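Local coordinates for Lin1944 protein (Listeria innocua, PDB 3D7L) that is of unknown function but has the Rossmann fold of short-chain dehydrogenases/reductases and is probably an oxidoreductase, at residues D47-K50 and K51-Q55; E80-A83 and V84-S87; K166-P169 and F170-F174. All coordinates share one frame; numbering follows the deposited sequence.

Contact 1 of 3, residues D47-K50 and K51-Q55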
ATOM      1  N   ASP D  47       4.048  -1.274 -21.298  1.00 32.15           N
ATOM      2  CA  ASP D  47       3.706  -1.191 -22.721  1.00 31.82           C
ATOM      3  C   ASP D  47       2.528  -2.083 -23.083  1.00 31.18           C
ATOM      4  O   ASP D  47       1.694  -1.690 -23.881  1.00 30.79           O
ATOM      5  CB  ASP D  47       4.901  -1.484 -23.618  1.00 32.81           C
ATOM      6  CG  ASP D  47       5.978  -0.439 -23.480  1.00 35.98           C
ATOM      7  OD1 ASP D  47       5.963   0.541 -24.258  1.00 40.07           O
ATOM      8  OD2 ASP D  47       6.809  -0.579 -22.559  1.00 40.82           O
ATOM      9  N   SER D  48       2.459  -3.261 -22.472  1.00 30.27           N
ATOM     10  CA  SER D  48       1.331  -4.167 -22.627  1.00 30.54           C
ATOM     11  C   SER D  48      -0.007  -3.529 -22.176  1.00 30.60           C
ATOM     12  O   SER D  48      -1.034  -3.663 -22.844  1.00 30.39           O
ATOM     13  CB  SER D  48       1.610  -5.460 -21.848  1.00 30.75           C
ATOM     14  OG  SER D  48       0.478  -6.303 -21.818  1.00 31.18           O
ATOM     15  N   ILE D  49      -0.006  -2.830 -21.043  1.00 30.42           N
ATOM     16  CA  ILE D  49      -1.227  -2.133 -20.625  1.00 29.57           C
ATOM     17  C   ILE D  49      -1.612  -1.062 -21.655  1.00 29.81           C
ATOM     18  O   ILE D  49      -2.790  -0.922 -22.025  1.00 29.33           O
ATOM     19  CB  ILE D  49      -1.096  -1.502 -19.207  1.00 29.13           C
ATOM     20  CG1 ILE D  49      -1.006  -2.588 -18.128  1.00 27.61           C
ATOM     21  CG2 ILE D  49      -2.265  -0.583 -18.917  1.00 27.43           C
ATOM     22  CD1 ILE D  49      -0.291  -2.142 -16.899  1.00 26.90           C
ATOM     23  N   LYS D  50      -0.629  -0.292 -22.095  1.00 29.81           N
ATOM     24  CA  LYS D  50      -0.894   0.762 -23.074  1.00 30.39           C
ATOM     25  C   LYS D  50      -1.456   0.191 -24.362  1.00 30.31           C
ATOM     26  O   LYS D  50      -2.407   0.765 -24.919  1.00 29.66           O
ATOM     27  CB  LYS D  50       0.345   1.595 -23.358  1.00 30.05           C
ATOM     28  CG  LYS D  50       1.000   2.048 -22.093  1.00 31.63           C
ATOM     29  CD  LYS D  50       1.536   3.432 -22.203  1.00 37.39           C
ATOM     30  CE  LYS D  50       2.978   3.447 -22.643  1.00 37.44           C
ATOM     31  NZ  LYS D  50       3.743   4.367 -21.726  1.00 39.99           N
ATOM     32  N   LYS D  51      -0.894  -0.931 -24.820  1.00 30.40           N
ATOM     33  CA  LYS D  51      -1.415  -1.591 -26.024  1.00 31.65           C
ATOM     34  C   LYS D  51      -2.871  -2.020 -25.835  1.00 30.89           C
ATOM     35  O   LYS D  51      -3.707  -1.811 -26.720  1.00 30.70           O
ATOM     36  CB  LYS D  51      -0.571  -2.808 -26.411  1.00 32.13           C
ATOM     37  CG  LYS D  51      -0.071  -2.799 -27.847  1.00 36.12           C
ATOM     38  CD  LYS D  51      -1.166  -3.066 -28.884  1.00 39.49           C
ATOM     39  CE  LYS D  51      -0.682  -2.667 -30.284  1.00 42.98           C
ATOM     40  NZ  LYS D  51       0.320  -3.620 -30.917  1.00 45.35           N
HETATM   41  N   MSE D  52      -3.169  -2.617 -24.681  1.00 30.38           N
HETATM   42  CA  MSE D  52      -4.540  -3.012 -24.373  1.00 30.66           C
HETATM   43  C   MSE D  52      -5.493  -1.833 -24.530  1.00 29.15           C
HETATM   44  O   MSE D  52      -6.503  -1.945 -25.213  1.00 28.45           O
HETATM   45  CB  MSE D  52      -4.659  -3.639 -22.983  1.00 30.55           C
HETATM   46  CG  MSE D  52      -6.117  -3.968 -22.601  1.00 30.76           C
HETATM   47 SE   MSE D  52      -6.400  -4.229 -20.731  0.65 34.87          SE
HETATM   48  CE  MSE D  52      -5.997  -2.464 -20.072  1.00 30.65           C
ATOM     49  N   TYR D  53      -5.150  -0.701 -23.926  1.00 28.88           N
ATOM     50  CA  TYR D  53      -6.010   0.485 -23.978  1.00 28.94           C
ATOM     51  C   TYR D  53      -6.169   1.102 -25.386  1.00 29.17           C
ATOM     52  O   TYR D  53      -7.237   1.652 -25.697  1.00 29.01           O
ATOM     53  CB  TYR D  53      -5.543   1.547 -22.967  1.00 28.64           C
ATOM     54  CG  TYR D  53      -5.934   1.270 -21.524  1.00 29.29           C
ATOM     55  CD1 TYR D  53      -7.254   0.917 -21.179  1.00 28.67           C
ATOM     56  CD2 TYR D  53      -4.987   1.377 -20.494  1.00 28.19           C
ATOM     57  CE1 TYR D  53      -7.606   0.666 -19.838  1.00 28.22           C
ATOM     58  CE2 TYR D  53      -5.333   1.126 -19.166  1.00 26.77           C
ATOM     59  CZ  TYR D  53      -6.640   0.781 -18.844  1.00 27.50           C
ATOM     60  OH  TYR D  53      -6.956   0.547 -17.513  1.00 28.53           O
ATOM     61  N   GLU D  54      -5.125   1.021 -26.219  1.00 29.26           N
ATOM     62  CA  GLU D  54      -5.227   1.409 -27.641  1.00 31.68           C
ATOM     63  C   GLU D  54      -6.204   0.493 -28.375  1.00 31.19           C
ATOM     64  O   GLU D  54      -7.063   0.965 -29.125  1.00 30.77           O
ATOM     65  CB  GLU D  54      -3.878   1.324 -28.371  1.00 31.61           C
ATOM     66  CG  GLU D  54      -2.764   2.228 -27.861  1.00 34.66           C
ATOM     67  CD  GLU D  54      -1.393   1.885 -28.492  1.00 35.49           C
ATOM     68  OE1 GLU D  54      -0.344   1.943 -27.782  1.00 40.50           O
ATOM     69  OE2 GLU D  54      -1.370   1.533 -29.696  1.00 40.29           O
ATOM     70  N   GLN D  55      -6.062  -0.816 -28.155  1.00 30.95           N
ATOM     71  CA  GLN D  55      -6.979  -1.784 -28.724  1.00 32.12           C
ATOM     72  C   GLN D  55      -8.430  -1.501 -28.315  1.00 31.59           C
ATOM     73  O   GLN D  55      -9.302  -1.449 -29.165  1.00 30.22           O
ATOM     74  CB  GLN D  55      -6.560  -3.226 -28.375  1.00 32.14           C
ATOM     75  CG  GLN D  55      -5.423  -3.790 -29.272  1.00 35.18           C
ATOM     76  CD  GLN D  55      -4.895  -5.194 -28.850  1.00 35.70           C
ATOM     77  OE1 GLN D  55      -4.586  -6.032 -29.706  1.00 40.28           O
ATOM     78  NE2 GLN D  55      -4.771  -5.432 -27.542  1.00 40.02           N
TER
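The carbonyl oxygen of Asp47 receives the amide of Lys51, with Lys51 N 2.9 Å from Asp47 O and an N-H...O angle of 159°. Three more i to i+4 bonds follow, from Met52 N to Ser48 O, Tyr53 N to Ile49 O and Glu54 N to Lys50 O, making one unbroken run of alpha helix. Ile49 and Tyr53, one turn apart, lie side by side and point the same way. With CG1 beside the backbone N (chi1 -68°), the CG2 branch of Ile49 is left opposite that N and meets the Tyr53 ring obliquely at CE2, 3.5 Å away. Selenomethionine Met52 bends at its last torsion (chi3 65°), which brings its methyl CE over the centre of the Tyr53 ring, 3.4 Å above the plane. Glu54 lays its CG against Lys50 O at 3.3 Å. Tyr53 OH is hydrogen-bonded to Leu96 O and Ser48 OG to Asp42 N. Ile49 packs on Asn95, Leu96 and Leu99 of helix 79-100, while Met52 and Tyr53 rest on Leu7 of strand 5-9, and Met52 also on Val39 of strand 39-40; helix 46-56 thus packs beside helix 79-100 over the 39-40 end of the parallel Rossmann sheet.

Contact 2 of 3, residues E80-A83 and V84-S87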
ATOM      1  N   GLU D  80      12.865  -9.979  -3.136  1.00 26.91           N
ATOM      2  CA  GLU D  80      12.574 -10.521  -4.465  1.00 28.08           C
ATOM      3  C   GLU D  80      11.159 -11.059  -4.545  1.00 27.66           C
ATOM      4  O   GLU D  80      10.444 -10.764  -5.492  1.00 28.06           O
ATOM      5  CB  GLU D  80      13.568 -11.630  -4.855  1.00 28.09           C
ATOM      6  CG  GLU D  80      14.982 -11.146  -5.153  1.00 31.86           C
ATOM      7  CD  GLU D  80      15.849 -10.949  -3.894  1.00 36.51           C
ATOM      8  OE1 GLU D  80      15.312 -11.012  -2.758  1.00 37.96           O
ATOM      9  OE2 GLU D  80      17.073 -10.733  -4.050  1.00 37.24           O
ATOM     10  N   LYS D  81      10.751 -11.818  -3.529  1.00 27.65           N
ATOM     11  CA  LYS D  81       9.395 -12.381  -3.468  1.00 27.72           C
ATOM     12  C   LYS D  81       8.344 -11.297  -3.369  1.00 27.81           C
ATOM     13  O   LYS D  81       7.293 -11.361  -4.002  1.00 28.03           O
ATOM     14  CB  LYS D  81       9.254 -13.372  -2.305  1.00 27.49           C
ATOM     15  CG  LYS D  81       9.863 -14.712  -2.613  1.00 26.99           C
ATOM     16  CD  LYS D  81       9.834 -15.643  -1.428  1.00 26.89           C
ATOM     17  CE  LYS D  81      10.906 -16.693  -1.639  1.00 29.85           C
ATOM     18  NZ  LYS D  81      11.166 -17.489  -0.426  1.00 31.60           N
ATOM     19  N   ASN D  82       8.658 -10.273  -2.593  1.00 27.62           N
ATOM     20  CA  ASN D  82       7.732  -9.180  -2.346  1.00 27.09           C
ATOM     21  C   ASN D  82       7.568  -8.273  -3.586  1.00 26.67           C
ATOM     22  O   ASN D  82       6.514  -7.648  -3.783  1.00 27.06           O
ATOM     23  CB  ASN D  82       8.211  -8.401  -1.118  1.00 26.31           C
ATOM     24  CG  ASN D  82       7.131  -7.538  -0.505  1.00 27.74           C
ATOM     25  OD1 ASN D  82       7.342  -6.346  -0.293  1.00 31.02           O
ATOM     26  ND2 ASN D  82       5.988  -8.130  -0.188  1.00 24.92           N
ATOM     27  N   ALA D  83       8.615  -8.215  -4.402  1.00 26.78           N
ATOM     28  CA  ALA D  83       8.646  -7.480  -5.667  1.00 26.44           C
ATOM     29  C   ALA D  83       7.625  -7.974  -6.668  1.00 26.39           C
ATOM     30  O   ALA D  83       7.164  -7.213  -7.533  1.00 26.83           O
ATOM     31  CB  ALA D  83      10.060  -7.567  -6.287  1.00 26.72           C
ATOM     32  N   VAL D  84       7.274  -9.246  -6.564  1.00 26.39           N
ATOM     33  CA  VAL D  84       6.251  -9.837  -7.432  1.00 27.71           C
ATOM     34  C   VAL D  84       4.881  -9.212  -7.116  1.00 27.79           C
ATOM     35  O   VAL D  84       4.193  -8.704  -8.007  1.00 28.46           O
ATOM     36  CB  VAL D  84       6.236 -11.408  -7.323  1.00 27.58           C
ATOM     37  CG1 VAL D  84       5.217 -11.995  -8.263  1.00 26.99           C
ATOM     38  CG2 VAL D  84       7.632 -11.994  -7.623  1.00 26.40           C
ATOM     39  N   THR D  85       4.506  -9.209  -5.839  1.00 28.01           N
ATOM     40  CA  THR D  85       3.285  -8.501  -5.405  1.00 28.06           C
ATOM     41  C   THR D  85       3.289  -7.058  -5.917  1.00 28.47           C
ATOM     42  O   THR D  85       2.300  -6.581  -6.504  1.00 28.19           O
ATOM     43  CB  THR D  85       3.203  -8.454  -3.892  1.00 27.19           C
ATOM     44  OG1 THR D  85       3.374  -9.773  -3.399  1.00 26.45           O
ATOM     45  CG2 THR D  85       1.825  -7.884  -3.423  1.00 26.45           C
ATOM     46  N   ILE D  86       4.414  -6.381  -5.682  1.00 28.45           N
ATOM     47  CA  ILE D  86       4.583  -4.982  -6.059  1.00 29.06           C
ATOM     48  C   ILE D  86       4.305  -4.735  -7.534  1.00 29.45           C
ATOM     49  O   ILE D  86       3.669  -3.727  -7.869  1.00 29.76           O
ATOM     50  CB  ILE D  86       5.951  -4.418  -5.628  1.00 29.05           C
ATOM     51  CG1 ILE D  86       6.007  -4.323  -4.087  1.00 29.37           C
ATOM     52  CG2 ILE D  86       6.188  -3.042  -6.247  1.00 28.59           C
ATOM     53  CD1 ILE D  86       7.337  -3.853  -3.524  1.00 29.37           C
ATOM     54  N   SER D  87       4.719  -5.659  -8.406  1.00 29.54           N
ATOM     55  CA  SER D  87       4.488  -5.466  -9.845  1.00 30.98           C
ATOM     56  C   SER D  87       3.083  -5.838 -10.295  1.00 30.67           C
ATOM     57  O   SER D  87       2.644  -5.389 -11.353  1.00 31.02           O
ATOM     58  CB  SER D  87       5.547  -6.193 -10.710  1.00 30.94           C
ATOM     59  OG  SER D  87       5.284  -7.586 -10.740  1.00 33.75           O
TER
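Glu80 meets the next turn through its backbone: the CG2 methyl of Val84 lies 3.7 Å from Glu80 O, and the same methyl also touches Lys81 O. Lys81 O receives the amide of Val84 in a weak i to i+3 bond, N to O 3.3 Å, and it also has a side-chain partner in Thr70 OG1, while the ammonium group of Lys81 turns to Glu76 O. At Asn82 the helix takes up the regular i to i+4 pattern, its O accepting from Ile86 N at 3.1 Å, in the carbonyl plane and nearly straight at 164°. The Asn82 and Ile86 side chains cross obliquely, with Ile86 CD1 4.1 Å from Asn82 OD1, while CG1 of Ile86, placed beside its own backbone N (chi1 -68°), lies 3.4 Å from Asn82 O. Thr85 CB also packs on that oxygen. Ala83 O closes the segment by accepting from Ser87 N at 3.0 Å, a bent bond with the donor tilted from the carbonyl plane. Ser87 folds its hydroxyl back on the helix (chi1 76°), where OG donates to Val84 O at 3.1 Å. Thr85 OG1 bonds to Ser127 OG and Thr70 N. The hydroxyls of Thr70 and Ser87 thus supplement weak backbone bonds at Lys81 O and Val84 O, whereas Ile86 meets Ile86, and Asn82 meets Leu98, of the second subunit, consistent with the helix pairing by which many short-chain dehydrogenases/reductases dimerise.

Contact 3 of 3, residues K166-P169 and F170-F174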
ATOM      1  N   LYS D 166     -10.215 -24.939  -1.250  1.00 34.73           N
ATOM      2  CA  LYS D 166      -8.756 -24.818  -1.221  1.00 34.87           C
ATOM      3  C   LYS D 166      -8.216 -23.872  -0.152  1.00 33.31           C
ATOM      4  O   LYS D 166      -7.153 -24.117   0.401  1.00 33.25           O
ATOM      5  CB  LYS D 166      -8.136 -24.538  -2.607  1.00 35.13           C
ATOM      6  CG  LYS D 166      -8.591 -23.263  -3.338  1.00 37.37           C
ATOM      7  CD  LYS D 166      -7.452 -22.662  -4.223  1.00 37.21           C
ATOM      8  CE  LYS D 166      -6.295 -22.055  -3.350  1.00 40.32           C
ATOM      9  NZ  LYS D 166      -4.949 -21.807  -4.017  1.00 39.76           N
ATOM     10  N   LEU D 167      -8.953 -22.811   0.160  1.00 31.62           N
ATOM     11  CA  LEU D 167      -8.413 -21.777   1.029  1.00 30.39           C
ATOM     12  C   LEU D 167      -8.680 -21.989   2.523  1.00 29.18           C
ATOM     13  O   LEU D 167      -8.095 -21.304   3.335  1.00 27.79           O
ATOM     14  CB  LEU D 167      -8.888 -20.390   0.587  1.00 30.88           C
ATOM     15  CG  LEU D 167      -8.400 -19.865  -0.769  1.00 31.12           C
ATOM     16  CD1 LEU D 167      -9.087 -18.568  -1.084  1.00 31.38           C
ATOM     17  CD2 LEU D 167      -6.882 -19.658  -0.766  1.00 32.11           C
ATOM     18  N   GLU D 168      -9.544 -22.933   2.890  1.00 28.35           N
ATOM     19  CA  GLU D 168      -9.840 -23.131   4.327  1.00 28.13           C
ATOM     20  C   GLU D 168      -8.645 -23.325   5.301  1.00 26.66           C
ATOM     21  O   GLU D 168      -8.645 -22.739   6.378  1.00 26.38           O
ATOM     22  CB  GLU D 168     -10.900 -24.199   4.593  1.00 27.59           C
ATOM     23  CG  GLU D 168     -11.505 -23.946   5.957  1.00 31.08           C
ATOM     24  CD  GLU D 168     -11.617 -25.162   6.800  1.00 37.34           C
ATOM     25  OE1 GLU D 168     -10.679 -25.387   7.615  1.00 40.08           O
ATOM     26  OE2 GLU D 168     -12.634 -25.889   6.649  1.00 37.25           O
ATOM     27  N   PRO D 169      -7.647 -24.152   4.942  1.00 26.41           N
ATOM     28  CA  PRO D 169      -6.482 -24.332   5.839  1.00 26.00           C
ATOM     29  C   PRO D 169      -5.766 -23.025   6.218  1.00 25.27           C
ATOM     30  O   PRO D 169      -5.096 -22.963   7.253  1.00 24.30           O
ATOM     31  CB  PRO D 169      -5.542 -25.215   5.014  1.00 25.89           C
ATOM     32  CG  PRO D 169      -6.467 -26.017   4.153  1.00 27.22           C
ATOM     33  CD  PRO D 169      -7.528 -25.010   3.739  1.00 26.95           C
ATOM     34  N   PHE D 170      -5.917 -22.002   5.382  1.00 25.01           N
ATOM     35  CA  PHE D 170      -5.251 -20.708   5.583  1.00 26.00           C
ATOM     36  C   PHE D 170      -6.127 -19.674   6.268  1.00 26.29           C
ATOM     37  O   PHE D 170      -5.620 -18.626   6.682  1.00 27.52           O
ATOM     38  CB  PHE D 170      -4.725 -20.154   4.233  1.00 26.21           C
ATOM     39  CG  PHE D 170      -3.775 -21.081   3.559  1.00 26.88           C
ATOM     40  CD1 PHE D 170      -2.464 -21.185   4.005  1.00 27.61           C
ATOM     41  CD2 PHE D 170      -4.223 -21.931   2.536  1.00 29.89           C
ATOM     42  CE1 PHE D 170      -1.578 -22.083   3.405  1.00 30.33           C
ATOM     43  CE2 PHE D 170      -3.353 -22.841   1.930  1.00 30.21           C
ATOM     44  CZ  PHE D 170      -2.026 -22.920   2.373  1.00 29.93           C
ATOM     45  N   PHE D 171      -7.431 -19.962   6.367  1.00 25.59           N
ATOM     46  CA  PHE D 171      -8.423 -19.006   6.859  1.00 24.94           C
ATOM     47  C   PHE D 171      -9.295 -19.685   7.920  1.00 24.79           C
ATOM     48  O   PHE D 171     -10.517 -19.524   7.942  1.00 23.28           O
ATOM     49  CB  PHE D 171      -9.305 -18.535   5.710  1.00 25.12           C
ATOM     50  CG  PHE D 171      -8.654 -17.520   4.809  1.00 24.65           C
ATOM     51  CD1 PHE D 171      -7.969 -17.917   3.687  1.00 26.04           C
ATOM     52  CD2 PHE D 171      -8.778 -16.159   5.076  1.00 25.57           C
ATOM     53  CE1 PHE D 171      -7.377 -16.957   2.838  1.00 27.04           C
ATOM     54  CE2 PHE D 171      -8.196 -15.193   4.259  1.00 26.19           C
ATOM     55  CZ  PHE D 171      -7.499 -15.598   3.124  1.00 26.96           C
ATOM     56  N   GLU D 172      -8.668 -20.480   8.779  1.00 24.19           N
ATOM     57  CA  GLU D 172      -9.439 -21.277   9.742  1.00 24.85           C
ATOM     58  C   GLU D 172     -10.302 -20.375  10.647  1.00 24.92           C
ATOM     59  O   GLU D 172      -9.832 -19.363  11.167  1.00 24.39           O
ATOM     60  CB  GLU D 172      -8.512 -22.171  10.569  1.00 25.13           C
ATOM     61  CG  GLU D 172      -7.892 -23.287   9.755  1.00 24.91           C
ATOM     62  CD  GLU D 172      -6.786 -23.985  10.495  1.00 28.00           C
ATOM     63  OE1 GLU D 172      -5.752 -23.343  10.775  1.00 28.42           O
ATOM     64  OE2 GLU D 172      -6.942 -25.182  10.797  1.00 29.77           O
ATOM     65  N   GLY D 173     -11.574 -20.721  10.798  1.00 25.21           N
ATOM     66  CA  GLY D 173     -12.462 -19.886  11.621  1.00 25.63           C
ATOM     67  C   GLY D 173     -13.058 -18.677  10.908  1.00 25.64           C
ATOM     68  O   GLY D 173     -13.859 -17.943  11.489  1.00 26.58           O
ATOM     69  N   PHE D 174     -12.672 -18.456   9.661  1.00 25.28           N
ATOM     70  CA  PHE D 174     -13.287 -17.402   8.850  1.00 25.17           C
ATOM     71  C   PHE D 174     -14.657 -17.936   8.381  1.00 26.30           C
ATOM     72  O   PHE D 174     -14.939 -19.152   8.461  1.00 26.31           O
ATOM     73  CB  PHE D 174     -12.401 -17.032   7.634  1.00 24.15           C
ATOM     74  CG  PHE D 174     -11.304 -15.997   7.919  1.00 25.02           C
ATOM     75  CD1 PHE D 174     -11.333 -14.741   7.291  1.00 24.25           C
ATOM     76  CD2 PHE D 174     -10.226 -16.293   8.781  1.00 20.78           C
ATOM     77  CE1 PHE D 174     -10.305 -13.790   7.502  1.00 24.09           C
ATOM     78  CE2 PHE D 174      -9.181 -15.356   8.997  1.00 22.20           C
ATOM     79  CZ  PHE D 174      -9.221 -14.100   8.372  1.00 23.01           C
TER
HETATM   80  O   HOH W   1      -5.737 -21.009   9.441  1.00 36.90           O
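The Phe170 ring has Pro169 CB over one face, 4.3 Å above its plane and displaced toward the rim, while the backbone oxygens of Leu167 and Lys166 lie at its edge. Phe171 likewise presents an edge to Leu167 O, which sits in the plane of the ring 3.4 Å from Phe171 CD1; the aliphatic Leu167 CB is close to the same ring carbon. Phe171 CD2 in turn stands over the centre of the Phe174 ring, 3.5 Å above it, and Glu172 O lies at the edge of Phe174. Leu167 O, already lined by two aromatic edges, accepts a hydrogen bond from Phe170 N at 3.1 Å, and Glu168 O accepts from Phe171 N at 3.0 Å. Both are i to i+3 bonds whose donors stand well above the carbonyl planes, as the chain leaves the helix through a 3-10 turn. A type II beta turn follows from Phe171 to Phe174, with Gly173 at its third position adopting a positive phi (83°). One water bridges the two segments: it donates to Pro169 O and to Glu172 OE1, at 2.7 Å from the latter, and accepts from Glu172 N. The extended Glu172 chain (chi2 169°) carries its carboxylate to this water. Phe170 makes an edge-to-face contact with Phe71, Leu167 packs on Val159, and Phe171 and Phe174 both lean on Trp164. This largely exposed site follows strand 151-157, in the region that in relatives commonly borders the substrate site, and joins the short helix 164-167 to the loop running toward helix 179-191.

In the fold
From the N terminus the chain reaches contact 1 in helix 46-56, before strand 59-64, then contact 2 near the start of helix 79-100, and finally contact 3, where helix 164-167 gives way to the loop before helix 179-191. Each lies within a continuous stretch of chain, so none closes a long loop, and the three follow in series without nesting or crossing. Contacts 1 and 2 come within about 7 Å at their nearest atoms without touching; the later part of helix 79-100 packs on contact 1. Contact 2 faces helix 126-142 and the second subunit. Contact 3 lies across the chain's centre from contact 1, about 37 Å between centres.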